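Local atomic coordinates of cysteine desulfurase (Stenotrophomonas maltophilia, PDB entry 6WCI), a protein that probably catalyses the pyridoxal-phosphate-dependent removal of sulfur from L-cysteine, giving L-alanine and handing the sulfur to a carrier. Residues B[57-63]-B[308-312]; B[90-94]-B[290-294]; B[168-172]-B[346-350]. All coordinates share one frame. Numbering follows the deposited sequence.

In chain order the segments run 57-63, 90-94, 168-172, 290-294, 308-312 and 346-350, so contact 2 falls within the span of contact 1 while contact 3 alternates with both. Contacts 1 and 2 are neighbours, with centres about 19 Å apart and nearest atoms about 6 Å apart; the successive helices 58-70 and 81-101 carry one segment of each. Contact 3 lies across the centre of the chain, about 33 Å and 37 Å, centre to centre, from contacts 1 and 2. In this fold-type I PLP enzyme, contact 2 borders one edge of the seven-stranded sheet, and contact 3 joins that sheet's other edge to the small C-terminal domain.

Contact 1. Residues B[57-63]-B[308-312]; sequences PVQVIGA and VAADY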
loop_
_atom_site.group_PDB
_atom_site.type_symbol
_atom_site.label_atom_id
_atom_site.label_comp_id
_atom_site.label_asym_id
_atom_site.label_seq_id
_atom_site.Cartn_x
_atom_site.Cartn_y
_atom_site.Cartn_z
ATOM N N PRO B 57 -10.001 -8.425 15.240
ATOM C CA PRO B 57 -11.346 -8.833 15.653
ATOM C C PRO B 57 -12.179 -9.248 14.453
ATOM O O PRO B 57 -11.926 -8.852 13.311
ATOM C CB PRO B 57 -11.917 -7.578 16.317
ATOM C CG PRO B 57 -11.165 -6.446 15.680
ATOM C CD PRO B 57 -9.792 -6.968 15.356
ATOM N N VAL B 58 -13.195 -10.064 14.732
ATOM C CA VAL B 58 -13.999 -10.625 13.659
ATOM C C VAL B 58 -14.765 -9.537 12.908
ATOM O O VAL B 58 -15.113 -9.717 11.740
ATOM C CB VAL B 58 -14.936 -11.700 14.231
ATOM C CG1 VAL B 58 -16.146 -11.062 14.914
ATOM C CG2 VAL B 58 -15.336 -12.650 13.138
ATOM N N GLN B 59 -15.033 -8.397 13.554
ATOM C CA GLN B 59 -15.676 -7.277 12.873
ATOM C C GLN B 59 -14.801 -6.740 11.743
ATOM O O GLN B 59 -15.309 -6.337 10.686
ATOM C CB GLN B 59 -15.986 -6.171 13.885
ATOM C CG GLN B 59 -17.012 -6.536 14.950
ATOM C CD GLN B 59 -16.432 -7.317 16.132
ATOM O OE1 GLN B 59 -15.280 -7.746 16.112
ATOM N NE2 GLN B 59 -17.245 -7.504 17.166
ATOM N N VAL B 60 -13.482 -6.723 11.953
ATOM C CA VAL B 60 -12.555 -6.243 10.929
ATOM C C VAL B 60 -12.411 -7.266 9.816
ATOM O O VAL B 60 -12.471 -6.930 8.627
ATOM C CB VAL B 60 -11.189 -5.924 11.556
ATOM C CG1 VAL B 60 -10.143 -5.720 10.472
ATOM C CG2 VAL B 60 -11.299 -4.704 12.454
ATOM N N ILE B 61 -12.196 -8.528 10.192
ATOM C CA ILE B 61 -11.994 -9.595 9.216
ATOM C C ILE B 61 -13.208 -9.705 8.303
ATOM O O ILE B 61 -13.081 -9.790 7.076
ATOM C CB ILE B 61 -11.705 -10.922 9.948
ATOM C CG1 ILE B 61 -10.328 -10.866 10.600
ATOM C CG2 ILE B 61 -11.832 -12.122 9.003
ATOM C CD1 ILE B 61 -10.023 -12.024 11.516
ATOM N N GLY B 62 -14.405 -9.692 8.892
ATOM C CA GLY B 62 -15.618 -9.753 8.100
ATOM C C GLY B 62 -15.890 -8.490 7.304
ATOM O O GLY B 62 -16.587 -8.535 6.289
ATOM N N ALA B 63 -15.368 -7.348 7.751
ATOM C CA ALA B 63 -15.513 -6.127 6.961
ATOM C C ALA B 63 -14.760 -6.247 5.644
ATOM O O ALA B 63 -15.276 -5.883 4.579
ATOM C CB ALA B 63 -15.015 -4.915 7.749
ATOM N N VAL B 308 -13.182 -0.055 10.621
ATOM C CA VAL B 308 -13.846 -0.881 11.630
ATOM C C VAL B 308 -12.944 -1.081 12.849
ATOM O O VAL B 308 -13.418 -1.069 13.992
ATOM C CB VAL B 308 -14.295 -2.221 11.024
ATOM C CG1 VAL B 308 -14.938 -3.092 12.092
ATOM C CG2 VAL B 308 -15.291 -1.980 9.875
ATOM N N ALA B 309 -11.640 -1.276 12.627
ATOM C CA ALA B 309 -10.703 -1.396 13.745
ATOM C C ALA B 309 -10.744 -0.159 14.629
ATOM O O ALA B 309 -10.783 -0.261 15.863
ATOM C CB ALA B 309 -9.282 -1.620 13.230
ATOM N N ALA B 310 -10.720 1.025 14.014
ATOM C CA ALA B 310 -10.785 2.260 14.789
ATOM C C ALA B 310 -12.077 2.339 15.590
ATOM O O ALA B 310 -12.065 2.696 16.777
ATOM C CB ALA B 310 -10.645 3.469 13.856
ATOM N N ASP B 311 -13.203 1.986 14.966
ATOM C CA ASP B 311 -14.475 2.025 15.679
ATOM C C ASP B 311 -14.520 0.976 16.783
ATOM O O ASP B 311 -15.089 1.217 17.855
ATOM C CB ASP B 311 -15.629 1.832 14.703
ATOM C CG ASP B 311 -16.973 1.871 15.389
ATOM O OD1 ASP B 311 -17.351 2.949 15.894
ATOM O OD2 ASP B 311 -17.647 0.820 15.438
ATOM N N TYR B 312 -13.902 -0.182 16.552
ATOM C CA TYR B 312 -13.863 -1.211 17.588
ATOM C C TYR B 312 -13.107 -0.716 18.815
ATOM O O TYR B 312 -13.557 -0.913 19.948
ATOM C CB TYR B 312 -13.229 -2.486 17.031
ATOM C CG TYR B 312 -13.265 -3.684 17.962
ATOM C CD1 TYR B 312 -14.317 -4.598 17.918
ATOM C CD2 TYR B 312 -12.234 -3.914 18.870
ATOM C CE1 TYR B 312 -14.351 -5.712 18.773
ATOM C CE2 TYR B 312 -12.265 -5.016 19.731
ATOM C CZ TYR B 312 -13.317 -5.906 19.675
ATOM O OH TYR B 312 -13.326 -6.992 20.527
#
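Val308 is the main bump here, and it points at the helix running past it. Its CG1 sinks into a hollow floored by backbone: 3.6 Å to Gln59 O and 3.9 Å to Val60 N, with Gln59 CB on the wall at 3.7 Å. Its other methyl, CG2, butts against Ala63 CB at 3.6 Å, where the short alanine side chain lets the valine come in close. Val60 answers in the other direction. In the t rotamer it pushes CG2 over the start of the 308-312 segment, 3.4 Å from Ala309 N and 3.8 Å from Ala309 CB, with Val308 CG1 4.0 Å away. Two valines thus interlock between two alanines, and the axes of the short segments approach to 9.1 Å. The two segments run nearly antiparallel, at 162°, and this pairs the first turns of helix 58-70 with helix 300-316 in the class-V aminotransferase fold. One turn on, Tyr312 fills the wider gap. Its ring lies over Pro57, the N-cap residue, in a CH-pi contact: Pro57 CB is 4.0 Å from the Tyr312 ring centroid, 13° off the normal. Gln59 OE1 comes within 3.5 Å of Tyr312 CE1, and the phenol OH goes on to hydrogen-bond Asp32. Pro57 also touches Cys248, two residues beyond Lys246, which carries the cofactor. On the side turned from this groove, Val58 and Ile61 pack on Arg69 and Asp65 of the second subunit, respectively, while on the far side of helix 300-316 Ala310 packs on helix 81-101.

Contact 2. Residues B[90-94]-B[290-294]; sequences YEGAR and PHKFE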
loop_
_atom_site.group_PDB
_atom_site.type_symbol
_atom_site.label_atom_id
_atom_site.label_comp_id
_atom_site.label_asym_id
_atom_site.label_seq_id
_atom_site.Cartn_x
_atom_site.Cartn_y
_atom_site.Cartn_z
ATOM N N TYR B 90 -15.178 3.892 2.151
ATOM C CA TYR B 90 -13.770 4.266 2.212
ATOM C C TYR B 90 -13.592 5.626 2.873
ATOM O O TYR B 90 -12.794 5.777 3.807
ATOM C CB TYR B 90 -13.184 4.252 0.803
ATOM C CG TYR B 90 -11.784 4.808 0.691
ATOM C CD1 TYR B 90 -10.687 4.107 1.191
ATOM C CD2 TYR B 90 -11.553 6.019 0.048
ATOM C CE1 TYR B 90 -9.392 4.626 1.082
ATOM C CE2 TYR B 90 -10.275 6.536 -0.073
ATOM C CZ TYR B 90 -9.198 5.839 0.437
ATOM O OH TYR B 90 -7.927 6.371 0.299
ATOM N N GLU B 91 -14.326 6.633 2.402
ATOM C CA GLU B 91 -14.266 7.924 3.068
ATOM C C GLU B 91 -14.867 7.852 4.463
ATOM O O GLU B 91 -14.456 8.611 5.341
ATOM C CB GLU B 91 -14.962 8.994 2.229
ATOM C CG GLU B 91 -14.207 9.361 0.946
ATOM C CD GLU B 91 -12.806 9.948 1.202
ATOM O OE1 GLU B 91 -12.556 10.480 2.307
ATOM O OE2 GLU B 91 -11.952 9.872 0.285
ATOM N N GLY B 92 -15.836 6.960 4.685
ATOM C CA GLY B 92 -16.321 6.743 6.042
ATOM C C GLY B 92 -15.221 6.263 6.972
ATOM O O GLY B 92 -15.176 6.635 8.147
ATOM N N ALA B 93 -14.305 5.446 6.449
ATOM C CA ALA B 93 -13.215 4.924 7.263
ATOM C C ALA B 93 -12.235 6.022 7.636
ATOM O O ALA B 93 -11.683 6.018 8.741
ATOM C CB ALA B 93 -12.495 3.806 6.514
ATOM N N ARG B 94 -11.992 6.960 6.714
ATOM C CA ARG B 94 -11.159 8.114 7.027
ATOM C C ARG B 94 -11.774 8.948 8.144
ATOM O O ARG B 94 -11.055 9.480 8.998
ATOM C CB ARG B 94 -10.937 8.970 5.769
ATOM C CG ARG B 94 -9.950 10.124 5.987
ATOM C CD ARG B 94 -10.138 11.289 4.999
ATOM N NE ARG B 94 -10.158 10.841 3.615
ATOM C CZ ARG B 94 -9.074 10.637 2.875
ATOM N NH1 ARG B 94 -7.865 10.843 3.381
ATOM N NH2 ARG B 94 -9.201 10.218 1.618
ATOM N N PRO B 290 -6.549 16.004 1.552
ATOM C CA PRO B 290 -5.498 14.979 1.613
ATOM C C PRO B 290 -5.235 14.228 0.297
ATOM O O PRO B 290 -4.182 13.599 0.179
ATOM C CB PRO B 290 -6.036 14.008 2.671
ATOM C CG PRO B 290 -7.533 14.067 2.488
ATOM C CD PRO B 290 -7.822 15.532 2.131
ATOM N N HIS B 291 -6.183 14.258 -0.649
ATOM C CA HIS B 291 -6.042 13.464 -1.873
ATOM C C HIS B 291 -4.817 13.863 -2.685
ATOM O O HIS B 291 -4.297 13.038 -3.443
ATOM C CB HIS B 291 -7.298 13.586 -2.730
ATOM C CG HIS B 291 -8.497 12.951 -2.108
ATOM N ND1 HIS B 291 -9.449 13.672 -1.421
ATOM C CD2 HIS B 291 -8.880 11.655 -2.037
ATOM C CE1 HIS B 291 -10.376 12.847 -0.967
ATOM N NE2 HIS B 291 -10.053 11.619 -1.326
ATOM N N LYS B 292 -4.357 15.105 -2.535
ATOM C CA LYS B 292 -3.076 15.576 -3.047
ATOM C C LYS B 292 -1.952 14.569 -2.822
ATOM O O LYS B 292 -1.040 14.455 -3.649
ATOM C CB LYS B 292 -2.744 16.916 -2.376
ATOM C CG LYS B 292 -1.440 17.576 -2.783
ATOM C CD LYS B 292 -1.273 18.881 -2.007
ATOM C CE LYS B 292 0.047 19.564 -2.302
ATOM N NZ LYS B 292 0.138 20.835 -1.551
ATOM N N PHE B 293 -2.007 13.833 -1.706
ATOM C CA PHE B 293 -0.940 12.923 -1.310
ATOM C C PHE B 293 -1.349 11.453 -1.400
ATOM O O PHE B 293 -0.604 10.589 -0.928
ATOM C CB PHE B 293 -0.440 13.264 0.108
ATOM C CG PHE B 293 0.139 14.653 0.224
ATOM C CD1 PHE B 293 1.384 14.951 -0.323
ATOM C CD2 PHE B 293 -0.572 15.665 0.850
ATOM C CE1 PHE B 293 1.921 16.251 -0.235
ATOM C CE2 PHE B 293 -0.052 16.960 0.954
ATOM C CZ PHE B 293 1.203 17.256 0.401
ATOM N N GLU B 294 -2.484 11.149 -2.039
ATOM C CA GLU B 294 -2.988 9.784 -2.226
ATOM C C GLU B 294 -3.128 9.530 -3.728
ATOM O O GLU B 294 -4.186 9.779 -4.315
ATOM C CB GLU B 294 -4.334 9.586 -1.482
ATOM C CG GLU B 294 -4.227 9.734 0.054
ATOM C CD GLU B 294 -5.551 10.100 0.718
ATOM O OE1 GLU B 294 -6.571 10.210 0.001
ATOM O OE2 GLU B 294 -5.570 10.293 1.959
HETATM O O HOH W 1 -7.566 8.340 -1.651
#
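Arg94 reaches out from helix 81-101 and meets Glu294 end-on: NH1 donates to Glu294 OE2 at 2.8 Å and NH2 to Glu294 OE1 at 3.1 Å, a bidentate salt bridge. The same guanidinium is gripped from its own helix, with Arg94 NE to Glu91 OE1 at 2.8 Å and Arg94 NH2 to Glu91 OE2 at 3.1 Å, so one arginine bridges two carboxylates. Glu91 OE2 takes a further hydrogen bond from His291 NE2 at 3.0 Å. A water links the remaining polar pair, lying 2.8 Å from Tyr90 OH and donating to Glu294 OE1 at 2.7 Å. Farther out, Pro290, behind a cis peptide bond, puts its CG over one face of the guanidinium, 3.4 Å from Arg94 NH1. These bonds join the 290-294 segment, with its short 3-10 turn, to helix 81-101 beside strand 108-111 at the edge of the large sheet, where Arg94 also donates to Leu108 O and Glu294 accepts from Leu110 N. With those bonds counted, all five N-H groups of the guanidinium have acceptors, which is how a charge this well buried is paid for.

Contact 3. Residues B[168-172]-B[346-350]; sequences PDGAL and GEAPE
Two loops meet here at the junction between the large PLP-binding domain and the small C-terminal domain, and the first is shaped by an Asx turn. Pro168 (phi/psi -56/-12) and Asp169 (-86/5) have the angles of a type I turn. Gly170 follows at 86/4, a positive phi at which a CB would jam against the preceding carbonyl and also crowd Gly346 CA. With chi1 in p, Asp169 closes the Asx turn: OD1 accepts from Ala171 N at 3.3 Å and is also hydrogen-bonded to Thr167 OG1. The opposing loop is irregular, bending at Gly346 (118/89, where a CB would again hit the preceding carbonyl O) and Glu347 (-130/47), and extended only at Ala348 (-65/160). CA atoms pair as Gly170 with Gly346 (4.5 Å), Asp169 with Glu347 (5.1 Å) and Ala171 with Ala348 (5.2 Å). The direct hydrogen bond between the loops is Glu347 N to Asp169 O, 2.9 Å. A water accepts from Gly346 N at 2.7 Å and donates to Pro168 O at 3.0 Å. Ala171 CB and Ala348 CB touch at 4.2 Å; Glu347, chi1 (-22°) and chi2 (114°) between wells, brings OE2 3.9 Å from Asp169 CB. Glu350 adds a salt bridge to Arg228. The first loop connects strand 160-164, outermost in the seven-stranded sheet, to helix 174-180; the second joins strand 342-345, outermost in the small domain's sheet, to its antiparallel neighbour 354-359.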
loop_
_atom_site.group_PDB
_atom_site.type_symbol
_atom_site.label_atom_id
_atom_site.label_comp_id
_atom_site.label_asym_id
_atom_site.label_seq_id
_atom_site.Cartn_x
_atom_site.Cartn_y
_atom_site.Cartn_z
ATOM N N PRO B 168 19.897 5.036 31.052
ATOM C CA PRO B 168 19.878 3.563 31.101
ATOM C C PRO B 168 18.558 2.924 31.511
ATOM O O PRO B 168 18.413 1.705 31.391
ATOM C CB PRO B 168 20.965 3.238 32.133
ATOM C CG PRO B 168 21.909 4.380 32.049
ATOM C CD PRO B 168 21.070 5.592 31.754
ATOM N N ASP B 169 17.609 3.700 32.023
ATOM C CA ASP B 169 16.283 3.172 32.313
ATOM C C ASP B 169 15.363 3.207 31.092
ATOM O O ASP B 169 14.177 2.868 31.209
ATOM C CB ASP B 169 15.655 3.941 33.482
ATOM C CG ASP B 169 15.381 5.400 33.145
ATOM O OD1 ASP B 169 16.048 5.947 32.239
ATOM O OD2 ASP B 169 14.494 6.002 33.790
ATOM N N GLY B 170 15.880 3.606 29.930
ATOM C CA GLY B 170 15.100 3.648 28.708
ATOM C C GLY B 170 14.310 4.919 28.491
ATOM O O GLY B 170 13.539 4.995 27.529
ATOM N N ALA B 171 14.454 5.904 29.367
ATOM C CA ALA B 171 13.749 7.165 29.236
ATOM C C ALA B 171 14.581 8.131 28.410
ATOM O O ALA B 171 15.813 8.063 28.392
ATOM C CB ALA B 171 13.456 7.772 30.610
ATOM N N LEU B 172 13.891 9.040 27.730
ATOM C CA LEU B 172 14.552 10.062 26.928
ATOM C C LEU B 172 15.166 11.127 27.839
ATOM O O LEU B 172 14.463 11.745 28.644
ATOM C CB LEU B 172 13.532 10.670 25.961
ATOM C CG LEU B 172 13.952 11.598 24.818
ATOM C CD1 LEU B 172 14.747 10.856 23.750
ATOM C CD2 LEU B 172 12.709 12.235 24.231
ATOM N N GLY B 346 14.474 -1.401 29.569
ATOM C CA GLY B 346 13.384 -0.460 29.413
ATOM C C GLY B 346 12.467 -0.474 30.616
ATOM O O GLY B 346 11.490 -1.238 30.662
ATOM N N GLU B 347 12.784 0.357 31.606
ATOM C CA GLU B 347 12.007 0.468 32.833
ATOM C C GLU B 347 11.709 1.926 33.123
ATOM O O GLU B 347 11.890 2.422 34.239
ATOM C CB GLU B 347 12.726 -0.173 34.025
ATOM C CG GLU B 347 13.768 -1.219 33.655
ATOM C CD GLU B 347 15.186 -0.792 34.021
ATOM O OE1 GLU B 347 16.143 -1.523 33.683
ATOM O OE2 GLU B 347 15.346 0.273 34.654
ATOM N N ALA B 348 11.268 2.642 32.095
ATOM C CA ALA B 348 10.898 4.035 32.248
ATOM C C ALA B 348 9.690 4.145 33.175
ATOM O O ALA B 348 8.983 3.164 33.396
ATOM C CB ALA B 348 10.589 4.650 30.884
ATOM N N PRO B 349 9.447 5.327 33.752
ATOM C CA PRO B 349 8.292 5.486 34.650
ATOM C C PRO B 349 6.949 5.117 34.032
ATOM O O PRO B 349 6.229 4.284 34.596
ATOM C CB PRO B 349 8.352 6.971 35.018
ATOM C CG PRO B 349 9.814 7.265 35.012
ATOM C CD PRO B 349 10.373 6.466 33.856
ATOM N N GLU B 350 6.581 5.720 32.899
ATOM C CA GLU B 350 5.355 5.344 32.207
ATOM C C GLU B 350 5.705 4.506 30.983
ATOM O O GLU B 350 6.630 4.834 30.236
ATOM C CB GLU B 350 4.525 6.564 31.792
ATOM C CG GLU B 350 3.200 6.147 31.140
ATOM C CD GLU B 350 2.260 7.299 30.811
ATOM O OE1 GLU B 350 2.736 8.424 30.546
ATOM O OE2 GLU B 350 1.028 7.061 30.812
HETATM O O HOH W 2 16.525 -0.678 31.182
#